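Local coordinates for protein cellulose 1,4-beta-cellobiosidase (Thermobifida fusca, PDB 4JJJ) that probably hydrolyses cellulose as a family 48 glycoside hydrolase, releasing cellobiose, this chain being the catalytic part of a longer protein, at residues 287-299 with 347-359. The protein carries 1 engineered substitution. Numbering follows the deposited sequence. Where two conformers were deposited one is given.
Sequences GQGKDSAHYLLSW and TGVQDWATSFDRQ. With ZN (zinc ion), chain T; BGC (beta-D-glucopyranose), chain D.
Tyr295 lays its ring against helix 348-365 with the methyl CG2 of Thr354 pointing at the middle of one face, 3.5 Å from the centroid and 5° off the ring normal, a nearly vertical CH-pi contact. CB of Ala293 covers the opposite face toward the rim, so the ring is held between the two. With CG beside its backbone N (chi1 -68°), Tyr295 runs back along the helix; its hydroxyl shares a water with Asp351 OD1, which lies at the ring edge. The guanidinium of Arg358 stands steeply to the ring, planes 78° apart, with NH2 3.9 Å from Tyr295 CD2. In its own plane, NH1 of Arg358 donates to two waters, which in turn donate to the carbonyls of Ala293 and His294. OG of Ser355, anti to the backbone N, gives its proton to Tyr295 O over 2.7 Å, from above the carbonyl plane, and accepts a nearly straight bond from Gln359 NE2, in the amide plane of Gln359. At the start of the helix, NZ of Lys290 donates to Thr347 OG1 at 2.9 Å and forms a salt bridge to the syn lone pair of Asp351 OD2; Arg264 is a second cationic partner of that oxygen. Replacing Lys290 by alanine is likely to leave Thr347 OG1 without this donor and Asp351 with one cation fewer. Farther along, Leu296 CD2 rests on Arg358 and Gln359, and Leu297 CD2 meets Trp352 CH2 at 4.1 Å. The loop then reaches the glycan site, where Trp299 NE1 donates a hydrogen bond to O3 of a glucose unit at 3.0 Å, while Asp357 on the helix binds zinc with Glu361. Charge pairing, a face-on methyl and a serine-carbonyl bond thus join a substrate-lining loop to a helix of the (alpha/alpha)6 barrel.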
loop_
_atom_site.group_PDB
_atom_site.type_symbol
_atom_site.label_atom_id
_atom_site.label_comp_id
_atom_site.label_asym_id
_atom_site.label_seq_id
_atom_site.Cartn_x
_atom_site.Cartn_y
_atom_site.Cartn_z
ATOM N N GLY A 287 -8.664 17.335 -18.147
ATOM C CA GLY A 287 -7.390 17.311 -18.770
ATOM C C GLY A 287 -7.406 16.851 -20.190
ATOM O O GLY A 287 -8.343 16.141 -20.654
ATOM N N GLN A 288 -6.338 17.275 -20.879
ATOM C CA GLN A 288 -5.973 16.926 -22.230
ATOM C C GLN A 288 -4.520 16.482 -22.142
ATOM O O GLN A 288 -3.667 17.145 -21.495
ATOM C CB GLN A 288 -6.059 18.195 -23.105
ATOM C CG GLN A 288 -7.332 19.006 -22.846
ATOM C CD GLN A 288 -7.310 20.437 -23.369
ATOM O OE1 GLN A 288 -7.408 21.419 -22.611
ATOM N NE2 GLN A 288 -7.160 20.561 -24.674
ATOM N N GLY A 289 -4.250 15.345 -22.724
ATOM C CA GLY A 289 -2.862 14.868 -22.793
ATOM C C GLY A 289 -2.382 14.625 -21.367
ATOM O O GLY A 289 -3.147 14.104 -20.524
ATOM N N LYS A 290 -1.154 15.049 -21.059
ATOM C CA LYS A 290 -0.660 14.838 -19.723
ATOM C C LYS A 290 -0.835 15.988 -18.770
ATOM O O LYS A 290 -0.156 15.993 -17.739
ATOM C CB LYS A 290 0.842 14.476 -19.791
ATOM C CG LYS A 290 1.303 13.385 -20.805
ATOM C CD LYS A 290 1.296 12.060 -20.187
ATOM C CE LYS A 290 1.373 10.794 -21.084
ATOM N NZ LYS A 290 2.800 10.572 -21.520
ATOM N N ASP A 291 -1.736 16.927 -19.008
ATOM C CA ASP A 291 -1.868 18.010 -18.067
ATOM C C ASP A 291 -2.618 17.604 -16.771
ATOM O O ASP A 291 -2.632 18.341 -15.802
ATOM C CB ASP A 291 -2.460 19.280 -18.670
ATOM C CG ASP A 291 -3.858 19.177 -19.041
ATOM O OD1 ASP A 291 -4.568 18.220 -18.712
ATOM O OD2 ASP A 291 -4.319 20.147 -19.805
ATOM N N SER A 292 -3.168 16.379 -16.800
ATOM C CA SER A 292 -3.811 15.737 -15.654
ATOM C C SER A 292 -2.789 14.866 -14.855
ATOM O O SER A 292 -3.208 14.213 -13.899
ATOM C CB SER A 292 -4.973 14.853 -16.078
ATOM O OG SER A 292 -4.577 13.915 -17.066
ATOM N N ALA A 293 -1.510 14.874 -15.243
ATOM C CA ALA A 293 -0.506 14.155 -14.472
ATOM C C ALA A 293 0.123 14.989 -13.395
ATOM O O ALA A 293 0.678 16.039 -13.681
ATOM C CB ALA A 293 0.534 13.584 -15.403
ATOM N N HIS A 294 0.095 14.482 -12.146
ATOM C CA HIS A 294 0.846 15.023 -10.988
ATOM C C HIS A 294 2.200 14.325 -10.849
ATOM O O HIS A 294 3.065 14.840 -10.175
ATOM C CB HIS A 294 0.034 14.982 -9.716
ATOM C CG HIS A 294 -0.552 13.657 -9.403
ATOM N ND1 HIS A 294 0.239 12.546 -9.141
ATOM C CD2 HIS A 294 -1.832 13.243 -9.363
ATOM C CE1 HIS A 294 -0.570 11.525 -8.897
ATOM N NE2 HIS A 294 -1.829 11.918 -9.022
ATOM N N TYR A 295 2.357 13.172 -11.544
ATOM C CA TYR A 295 3.675 12.522 -11.585
ATOM C C TYR A 295 4.149 12.034 -10.256
ATOM O O TYR A 295 5.361 11.735 -10.110
ATOM C CB TYR A 295 4.709 13.436 -12.249
ATOM C CG TYR A 295 4.452 13.652 -13.721
ATOM C CD1 TYR A 295 4.624 12.644 -14.651
ATOM C CD2 TYR A 295 4.052 14.914 -14.139
ATOM C CE1 TYR A 295 4.430 12.913 -16.010
ATOM C CE2 TYR A 295 3.814 15.185 -15.450
ATOM C CZ TYR A 295 4.073 14.226 -16.382
ATOM O OH TYR A 295 3.872 14.417 -17.779
ATOM N N LEU A 296 3.247 11.798 -9.318
ATOM C CA LEU A 296 3.565 11.148 -8.059
ATOM C C LEU A 296 2.916 9.793 -7.970
ATOM O O LEU A 296 1.988 9.494 -8.772
ATOM C CB LEU A 296 3.082 12.025 -6.895
ATOM C CG LEU A 296 3.743 13.371 -6.798
ATOM C CD1 LEU A 296 3.105 14.177 -5.672
ATOM C CD2 LEU A 296 5.242 13.332 -6.601
ATOM N N LEU A 297 3.380 8.921 -7.067
ATOM C CA LEU A 297 2.707 7.624 -6.797
ATOM C C LEU A 297 1.537 7.894 -5.851
ATOM O O LEU A 297 1.755 8.003 -4.628
ATOM C CB LEU A 297 3.633 6.564 -6.259
ATOM C CG LEU A 297 4.604 6.049 -7.310
ATOM C CD1 LEU A 297 5.710 5.295 -6.669
ATOM C CD2 LEU A 297 3.819 4.950 -8.140
ATOM N N SER A 298 0.343 8.106 -6.423
ATOM C CA SER A 298 -0.806 8.326 -5.630
ATOM C C SER A 298 -1.334 7.064 -4.901
ATOM O O SER A 298 -0.753 6.006 -5.015
ATOM C CB SER A 298 -1.885 8.979 -6.413
ATOM O OG SER A 298 -2.481 8.009 -7.280
ATOM N N TRP A 299 -2.372 7.287 -4.101
ATOM C CA TRP A 299 -2.855 6.228 -3.234
ATOM C C TRP A 299 -3.414 5.080 -3.978
ATOM O O TRP A 299 -3.402 3.957 -3.511
ATOM C CB TRP A 299 -3.935 6.790 -2.329
ATOM C CG TRP A 299 -4.303 5.968 -1.115
ATOM C CD1 TRP A 299 -5.347 5.133 -0.960
ATOM C CD2 TRP A 299 -3.654 6.026 0.145
ATOM N NE1 TRP A 299 -5.418 4.669 0.326
ATOM C CE2 TRP A 299 -4.385 5.224 1.036
ATOM C CE3 TRP A 299 -2.575 6.748 0.613
ATOM C CZ2 TRP A 299 -3.994 5.095 2.381
ATOM C CZ3 TRP A 299 -2.155 6.570 1.914
ATOM C CH2 TRP A 299 -2.848 5.745 2.790
ATOM N N THR A 347 6.053 6.655 -24.404
ATOM C CA THR A 347 6.239 7.737 -23.419
ATOM C C THR A 347 6.473 7.284 -21.961
ATOM O O THR A 347 6.609 8.130 -21.058
ATOM C CB THR A 347 5.149 8.754 -23.479
ATOM O OG1 THR A 347 3.905 8.272 -22.936
ATOM C CG2 THR A 347 5.048 9.346 -24.891
ATOM N N GLY A 348 6.545 5.977 -21.720
ATOM C CA GLY A 348 6.711 5.456 -20.371
ATOM C C GLY A 348 7.979 5.944 -19.701
ATOM O O GLY A 348 7.976 6.267 -18.529
ATOM N N VAL A 349 9.102 5.903 -20.428
ATOM C CA VAL A 349 10.324 6.286 -19.851
ATOM C C VAL A 349 10.320 7.756 -19.452
ATOM O O VAL A 349 10.718 8.174 -18.315
ATOM C CB VAL A 349 11.485 5.960 -20.836
ATOM C CG1 VAL A 349 12.729 6.581 -20.304
ATOM C CG2 VAL A 349 11.704 4.491 -20.828
ATOM N N GLN A 350 9.835 8.623 -20.376
ATOM C CA GLN A 350 9.742 10.057 -20.104
ATOM C C GLN A 350 8.885 10.328 -18.869
ATOM O O GLN A 350 9.236 11.194 -18.030
ATOM C CB GLN A 350 9.104 10.758 -21.326
ATOM C CG GLN A 350 9.058 12.276 -21.204
ATOM C CD GLN A 350 10.431 12.955 -21.282
ATOM O OE1 GLN A 350 11.281 12.635 -22.135
ATOM N NE2 GLN A 350 10.607 14.009 -20.434
ATOM N N ASP A 351 7.792 9.636 -18.784
ATOM C CA ASP A 351 6.854 9.858 -17.656
ATOM C C ASP A 351 7.575 9.515 -16.357
ATOM O O ASP A 351 7.446 10.239 -15.344
ATOM C CB ASP A 351 5.537 9.114 -17.864
ATOM C CG ASP A 351 4.652 9.727 -18.865
ATOM O OD1 ASP A 351 4.863 10.868 -19.332
ATOM O OD2 ASP A 351 3.703 9.036 -19.256
ATOM N N TRP A 352 8.283 8.379 -16.335
ATOM C CA TRP A 352 9.026 7.942 -15.119
ATOM C C TRP A 352 10.196 8.860 -14.846
ATOM O O TRP A 352 10.519 9.093 -13.692
ATOM C CB TRP A 352 9.413 6.494 -15.223
ATOM C CG TRP A 352 8.258 5.616 -14.789
ATOM C CD1 TRP A 352 7.399 4.894 -15.596
ATOM C CD2 TRP A 352 7.786 5.466 -13.493
ATOM N NE1 TRP A 352 6.464 4.246 -14.826
ATOM C CE2 TRP A 352 6.720 4.570 -13.520
ATOM C CE3 TRP A 352 8.220 5.961 -12.246
ATOM C CZ2 TRP A 352 6.073 4.182 -12.371
ATOM C CZ3 TRP A 352 7.606 5.524 -11.106
ATOM C CH2 TRP A 352 6.525 4.647 -11.162
ATOM N N ALA A 353 10.841 9.445 -15.905
ATOM C CA ALA A 353 11.924 10.410 -15.632
ATOM C C ALA A 353 11.349 11.695 -14.986
ATOM O O ALA A 353 11.902 12.235 -13.986
ATOM C CB ALA A 353 12.664 10.729 -16.879
ATOM N N THR A 354 10.176 12.094 -15.446
ATOM C CA THR A 354 9.495 13.256 -14.820
ATOM C C THR A 354 9.107 12.921 -13.379
ATOM O O THR A 354 9.357 13.710 -12.497
ATOM C CB THR A 354 8.287 13.640 -15.641
ATOM O OG1 THR A 354 8.700 13.936 -16.971
ATOM C CG2 THR A 354 7.603 14.800 -15.059
ATOM N N SER A 355 8.570 11.755 -13.203
ATOM C CA SER A 355 8.187 11.287 -11.828
ATOM C C SER A 355 9.377 11.168 -10.857
ATOM O O SER A 355 9.254 11.519 -9.690
ATOM C CB SER A 355 7.421 9.947 -11.875
ATOM O OG SER A 355 6.886 9.586 -10.604
ATOM N N PHE A 356 10.512 10.629 -11.334
ATOM C CA PHE A 356 11.717 10.525 -10.522
ATOM C C PHE A 356 12.047 11.894 -9.909
ATOM O O PHE A 356 12.256 12.052 -8.691
ATOM C CB PHE A 356 12.829 9.942 -11.351
ATOM C CG PHE A 356 14.173 9.832 -10.678
ATOM C CD1 PHE A 356 14.303 9.307 -9.416
ATOM C CD2 PHE A 356 15.348 10.189 -11.321
ATOM C CE1 PHE A 356 15.531 9.169 -8.799
ATOM C CE2 PHE A 356 16.583 10.043 -10.749
ATOM C CZ PHE A 356 16.689 9.533 -9.471
ATOM N N ASP A 357 12.166 12.885 -10.779
ATOM C CA ASP A 357 12.425 14.261 -10.364
ATOM C C ASP A 357 11.326 14.808 -9.437
ATOM O O ASP A 357 11.641 15.330 -8.338
ATOM C CB ASP A 357 12.541 15.151 -11.600
ATOM C CG ASP A 357 12.558 16.631 -11.289
ATOM O OD1 ASP A 357 13.441 16.989 -10.499
ATOM O OD2 ASP A 357 11.621 17.366 -11.786
ATOM N N ARG A 358 10.071 14.679 -9.862
ATOM C CA ARG A 358 8.966 15.225 -9.124
ATOM C C ARG A 358 8.852 14.604 -7.679
ATOM O O ARG A 358 8.613 15.301 -6.687
ATOM C CB ARG A 358 7.644 15.011 -9.817
ATOM C CG ARG A 358 6.502 15.860 -9.274
ATOM C CD ARG A 358 6.629 17.327 -9.582
ATOM N NE ARG A 358 6.670 17.702 -10.981
ATOM C CZ ARG A 358 5.547 17.908 -11.699
ATOM N NH1 ARG A 358 4.349 17.710 -11.224
ATOM N NH2 ARG A 358 5.629 18.318 -12.939
ATOM N N GLN A 359 9.105 13.293 -7.604
ATOM C CA GLN A 359 9.009 12.627 -6.301
ATOM C C GLN A 359 10.097 13.162 -5.378
ATOM O O GLN A 359 9.825 13.413 -4.194
ATOM C CB GLN A 359 9.166 11.125 -6.466
ATOM C CG GLN A 359 7.971 10.423 -7.118
ATOM C CD GLN A 359 8.095 8.912 -7.076
ATOM O OE1 GLN A 359 8.570 8.300 -6.120
ATOM N NE2 GLN A 359 7.781 8.325 -8.216
HETATM ZN ZN ZN T . 13.361 18.952 -10.114
HETATM C C2 BGC D . -5.235 1.254 1.471
HETATM C C3 BGC D . -6.696 1.313 1.023
HETATM C C4 BGC D . -6.748 1.238 -0.468
HETATM C C5 BGC D . -6.045 0.046 -1.058
HETATM C C6 BGC D . -6.064 -0.016 -2.580
HETATM C C1 BGC D . -4.580 0.101 0.764
HETATM O O1 BGC D . -3.182 0.077 1.093
HETATM O O2 BGC D . -5.075 1.149 2.902
HETATM O O3 BGC D . -7.208 2.594 1.466
HETATM O O4 BGC D . -8.178 0.985 -0.709
HETATM O O5 BGC D . -4.670 0.123 -0.644
HETATM O O6 BGC D . -5.502 1.223 -3.100
HETATM O O HOH W 1 1.750 18.290 -12.304
HETATM O O HOH W 2 3.313 17.095 -8.623
HETATM O O HOH W 3 6.006 13.249 -19.245
HETATM O O HOH W 4 13.724 20.087 -11.787
#